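Local coordinates for chitin-binding domain 3 protein (Micromonospora aurantiaca ATCC 27029, PDB 5OPF), which is a copper-dependent lytic polysaccharide monooxygenase that probably cleaves crystalline polysaccharides such as cellulose oxidatively, at residues Ile113-Thr118 against Ile159-Pro164; Lys101-Ala106 against Thr149-Gly154. One frame throughout, in Å; residues are numbered along the deposited sequence.

Contact 1: residues Ile113-Thr118 against Ile159-Pro164; sequences IRVYVT and IPANAP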
# COMPACT_ATOMS: atom_id res chain seq x y z
N ILE A 113 -10.77 -3.13 -7.06
CA ILE A 113 -9.70 -2.44 -6.34
C ILE A 113 -10.33 -1.21 -5.70
O ILE A 113 -10.97 -0.42 -6.39
CB ILE A 113 -8.52 -2.04 -7.24
CG1 ILE A 113 -7.89 -3.27 -7.90
CG2 ILE A 113 -7.46 -1.29 -6.41
CD1 ILE A 113 -6.72 -2.96 -8.83
N ARG A 114 -10.17 -1.08 -4.38
CA ARG A 114 -10.73 0.02 -3.62
C ARG A 114 -9.60 0.90 -3.11
O ARG A 114 -8.59 0.40 -2.61
CB ARG A 114 -11.55 -0.51 -2.44
CG ARG A 114 -12.81 -1.23 -2.87
CD ARG A 114 -13.50 -1.99 -1.75
NE ARG A 114 -14.62 -2.76 -2.30
CZ ARG A 114 -15.16 -3.83 -1.72
NH1 ARG A 114 -14.74 -4.25 -0.54
NH2 ARG A 114 -16.13 -4.48 -2.35
N VAL A 115 -9.79 2.21 -3.24
CA VAL A 115 -8.82 3.21 -2.79
C VAL A 115 -9.47 4.06 -1.70
O VAL A 115 -10.49 4.72 -1.93
CB VAL A 115 -8.32 4.09 -3.94
CG1 VAL A 115 -7.36 5.18 -3.43
CG2 VAL A 115 -7.66 3.25 -5.02
N TYR A 116 -8.85 4.04 -0.52
CA TYR A 116 -9.26 4.84 0.63
C TYR A 116 -8.17 5.88 0.91
O TYR A 116 -6.98 5.65 0.66
CB TYR A 116 -9.39 3.96 1.89
CG TYR A 116 -10.44 2.89 1.80
CD1 TYR A 116 -10.17 1.66 1.23
CD2 TYR A 116 -11.72 3.12 2.27
CE1 TYR A 116 -11.15 0.69 1.13
CE2 TYR A 116 -12.70 2.15 2.18
CZ TYR A 116 -12.41 0.94 1.60
OH TYR A 116 -13.38 -0.04 1.48
N VAL A 117 -8.57 7.03 1.47
CA VAL A 117 -7.62 8.03 1.95
C VAL A 117 -8.03 8.47 3.34
O VAL A 117 -9.22 8.63 3.63
CB VAL A 117 -7.51 9.24 0.99
CG1 VAL A 117 -6.65 10.36 1.57
CG2 VAL A 117 -6.94 8.80 -0.36
N THR A 118 -7.04 8.71 4.19
CA THR A 118 -7.29 9.20 5.53
C THR A 118 -7.99 10.55 5.51
O THR A 118 -7.85 11.36 4.58
CB THR A 118 -5.98 9.26 6.34
OG1 THR A 118 -4.95 9.90 5.58
CG2 THR A 118 -5.52 7.86 6.68
N ILE A 159 -6.30 3.90 -11.21
CA ILE A 159 -7.58 4.06 -10.53
C ILE A 159 -7.73 5.52 -10.13
O ILE A 159 -6.97 6.01 -9.28
CB ILE A 159 -7.69 3.17 -9.28
CG1 ILE A 159 -7.48 1.69 -9.63
CG2 ILE A 159 -9.05 3.36 -8.63
CD1 ILE A 159 -6.19 1.12 -9.15
N PRO A 160 -8.70 6.25 -10.69
CA PRO A 160 -8.94 7.63 -10.24
C PRO A 160 -9.41 7.67 -8.80
O PRO A 160 -10.15 6.81 -8.34
CB PRO A 160 -10.04 8.12 -11.19
CG PRO A 160 -10.00 7.19 -12.35
CD PRO A 160 -9.58 5.86 -11.79
N ALA A 161 -8.98 8.72 -8.10
CA ALA A 161 -9.35 8.91 -6.70
C ALA A 161 -9.52 10.40 -6.46
O ALA A 161 -8.78 11.21 -7.01
CB ALA A 161 -8.26 8.35 -5.77
N ASN A 162 -10.51 10.76 -5.65
CA ASN A 162 -10.77 12.17 -5.34
C ASN A 162 -10.96 12.29 -3.84
O ASN A 162 -11.95 11.77 -3.30
CB ASN A 162 -11.99 12.71 -6.08
CG ASN A 162 -12.24 14.18 -5.77
OD1 ASN A 162 -11.36 14.86 -5.25
ND2 ASN A 162 -13.44 14.66 -6.06
N ALA A 163 -10.02 12.96 -3.18
CA ALA A 163 -10.02 13.12 -1.72
C ALA A 163 -10.16 14.60 -1.40
O ALA A 163 -9.16 15.29 -1.13
CB ALA A 163 -8.76 12.51 -1.12
N PRO A 164 -11.38 15.14 -1.40
CA PRO A 164 -11.56 16.57 -1.18
C PRO A 164 -11.15 16.99 0.22
O PRO A 164 -11.32 16.25 1.20
CB PRO A 164 -13.07 16.78 -1.37
CG PRO A 164 -13.56 15.57 -2.05
CD PRO A 164 -12.66 14.46 -1.66

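Contact 2: residues Lys101-Ala106 against Thr149-Gly154; sequences KFFDQA and TREVDG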
# COMPACT_ATOMS: atom_id res chain seq x y z
N LYS A 101 -1.63 4.06 -9.49
CA LYS A 101 -1.13 3.11 -10.48
C LYS A 101 -0.85 1.78 -9.79
O LYS A 101 0.03 1.70 -8.91
CB LYS A 101 0.13 3.60 -11.17
CG LYS A 101 0.58 2.68 -12.30
CD LYS A 101 1.87 3.17 -12.95
CE LYS A 101 2.46 2.13 -13.90
NZ LYS A 101 3.71 2.65 -14.56
N PHE A 102 -1.61 0.76 -10.18
CA PHE A 102 -1.44 -0.59 -9.67
C PHE A 102 -0.69 -1.43 -10.70
O PHE A 102 -1.08 -1.45 -11.87
CB PHE A 102 -2.78 -1.25 -9.33
CG PHE A 102 -2.63 -2.26 -8.27
CD1 PHE A 102 -2.08 -3.51 -8.55
CD2 PHE A 102 -2.93 -1.94 -6.96
CE1 PHE A 102 -1.86 -4.41 -7.52
CE2 PHE A 102 -2.72 -2.83 -5.95
CZ PHE A 102 -2.18 -4.06 -6.21
N PHE A 103 0.36 -2.13 -10.27
CA PHE A 103 1.16 -2.99 -11.14
C PHE A 103 1.02 -4.43 -10.68
O PHE A 103 1.26 -4.73 -9.50
CB PHE A 103 2.63 -2.55 -11.09
CG PHE A 103 3.58 -3.45 -11.83
CD1 PHE A 103 3.39 -3.79 -13.16
CD2 PHE A 103 4.69 -3.98 -11.17
CE1 PHE A 103 4.30 -4.62 -13.82
CE2 PHE A 103 5.59 -4.80 -11.83
CZ PHE A 103 5.38 -5.13 -13.15
N ASP A 104 0.64 -5.32 -11.60
CA ASP A 104 0.45 -6.75 -11.35
C ASP A 104 1.39 -7.52 -12.27
O ASP A 104 1.23 -7.50 -13.50
CB ASP A 104 -1.00 -7.15 -11.60
CG ASP A 104 -1.26 -8.65 -11.46
OD1 ASP A 104 -0.38 -9.38 -10.97
OD2 ASP A 104 -2.37 -9.07 -11.85
N GLN A 105 2.39 -8.18 -11.69
CA GLN A 105 3.31 -9.00 -12.47
C GLN A 105 2.66 -10.25 -13.06
O GLN A 105 3.19 -10.81 -14.02
CB GLN A 105 4.46 -9.46 -11.58
CG GLN A 105 5.32 -8.33 -11.08
CD GLN A 105 6.27 -8.79 -10.00
OE1 GLN A 105 5.96 -9.72 -9.25
NE2 GLN A 105 7.43 -8.16 -9.91
N ALA A 106 1.55 -10.70 -12.47
CA ALA A 106 1.01 -12.03 -12.73
C ALA A 106 -0.25 -12.05 -13.57
O ALA A 106 -0.73 -13.15 -13.89
CB ALA A 106 0.74 -12.73 -11.39
N THR A 149 -3.34 -2.42 -18.80
CA THR A 149 -2.38 -1.88 -19.75
C THR A 149 -1.12 -2.74 -19.75
O THR A 149 -0.58 -3.10 -18.69
CB THR A 149 -2.06 -0.45 -19.34
OG1 THR A 149 -3.29 0.29 -19.33
CG2 THR A 149 -1.05 0.21 -20.28
N ARG A 150 -0.63 -3.08 -20.94
CA ARG A 150 0.57 -3.89 -21.06
C ARG A 150 1.78 -3.15 -20.52
O ARG A 150 2.00 -1.97 -20.82
CB ARG A 150 0.78 -4.26 -22.52
CG ARG A 150 2.08 -4.98 -22.82
CD ARG A 150 2.20 -5.28 -24.31
NE ARG A 150 3.59 -5.35 -24.77
CZ ARG A 150 3.95 -5.50 -26.04
NH1 ARG A 150 3.02 -5.58 -26.99
NH2 ARG A 150 5.23 -5.55 -26.37
N GLU A 151 2.60 -3.86 -19.74
CA GLU A 151 3.88 -3.35 -19.26
C GLU A 151 4.96 -4.37 -19.58
O GLU A 151 4.68 -5.47 -20.04
CB GLU A 151 3.86 -3.11 -17.75
CG GLU A 151 2.81 -2.12 -17.26
CD GLU A 151 3.21 -0.67 -17.47
OE1 GLU A 151 4.32 -0.41 -18.01
OE2 GLU A 151 2.43 0.23 -17.09
N VAL A 152 6.21 -3.97 -19.33
CA VAL A 152 7.28 -4.94 -19.22
C VAL A 152 7.05 -5.76 -17.95
O VAL A 152 6.93 -5.21 -16.84
CB VAL A 152 8.65 -4.25 -19.20
CG1 VAL A 152 9.77 -5.27 -19.00
CG2 VAL A 152 8.87 -3.48 -20.50
N ASP A 153 6.96 -7.07 -18.11
CA ASP A 153 6.92 -8.01 -16.99
C ASP A 153 5.65 -7.87 -16.16
O ASP A 153 5.65 -8.14 -14.95
CB ASP A 153 8.17 -7.91 -16.11
CG ASP A 153 9.43 -8.28 -16.87
OD1 ASP A 153 10.52 -7.81 -16.48
OD2 ASP A 153 9.32 -9.02 -17.87
N GLY A 154 4.56 -7.49 -16.80
CA GLY A 154 3.26 -7.50 -16.13
C GLY A 154 2.28 -6.59 -16.84
O GLY A 154 2.41 -6.31 -18.04
O HOH W 1 5.75 -11.48 -14.85

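Contact 1: residues Ile113-Thr118 against Ile159-Pro164
Ile-113 and Ile-159 meet with their side chains at about a right angle, CG2 of Ile-113 lying 3.9 Å from CD1 of Ile-159. That CD1 touches both CG2 and CD1 of Ile-113. In Ile-159, CG1 stands anti to the carbonyl carbon (chi1 -57°), which leaves CG2 anti to the backbone N and directed at Val-115, whose CG2 comes within 3.9 Å of CG2 of Ile-159. One isoleucine thus uses separate branches for two residues of the facing strand. The other branch of Val-115 serves the next step along: its CG1 is 4.0 Å from CB of Ala-161. The pattern repeats past the end of strand 154-162, where CG1 of Val-117 lies 4.0 Å from CB of Ala-163. The two alanines let a branched valine come in over each methyl, while Ile-159 reaches across with a longer chain. All six touching residues are buried, and the interactions between them are wholly apolar.

The alternating inward residues mark a face-to-face packing of two sheets. Strands 113-118 and 159-162 run in nearly the same direction, 28° apart, and the axes of these two segments approach to 8.2 Å, as in the core of a beta sandwich. Strand 110-118 pairs through its backbone with strands 134-140 and 169-178 in one sheet. Strand 154-162 belongs to the other, beside strand 97-104, whose Phe-98 also touches Val-117 and Ala-161, and Phe-193 covers Val-117 and Ala-163.

Contact 2: residues Lys101-Ala106 against Thr149-Gly154
Gln-105 and Gly-154 bring their backbones together, CA atoms 4.0 Å apart, where strand 97-104 ends against a turn. The type II turn from Glu-151 to Gly-154 links strands 149-151 and 154-162 as a beta hairpin, and Glu-151 N bonds to Gly-154 O across its base. A CB on Gly-154 would collide with Asp-104 O and the Phe-103 ring, and these backbone angles (160/-155°) would press it against the preceding carbonyl. CA of Gln-105 makes a CH...O contact with Asp-153 O, and a water joins both carbonyls, that of Asp-153 weakly.

The Phe-103 ring, CG anti to the backbone N (chi1 174°), lies obliquely by the turn, CZ 3.5 Å from Asp-153 O and CE1 3.8 Å from Gly-154 CA. An alanine here would remove the ring and probably open a gap beside the turn, leaving it freer to shift. The extended Lys-101 meets Glu-151 tip to tip, in a long salt bridge (NZ to OE2 3.7 Å).

Ser-156 OG also hydrogen-bonds that OE2, probably fixing the carboxylate more than the long lysine contact does. Ring, carbonyls and a weak water bridge make the direct contact, while backbone pairing of Asp-104 with Val-155 anchors the turn.

Contact 1 lies in the buried sandwich and contact 2 at its surface near the copper; their centres are 20 Å apart. Phe-102 bridges them: its CB is 4.1 Å from Ile-159 CD1 and its CG 4.2 Å from Ile-113 CD1, while its ring meets Trp-176 edge-to-face. The Ile-113 side chain is about 12 Å from the copper ion, whereas that of Asp-104 is about 5 Å away. Asp-104 accepts from Ala-106 N in an Asx turn and from His-108 N, and Gln-105 touches His-1. His-1 and His-108 bind copper with Tyr-185, so Asp-104 and Gln-105 form part of the second shell and probably help position the two histidines.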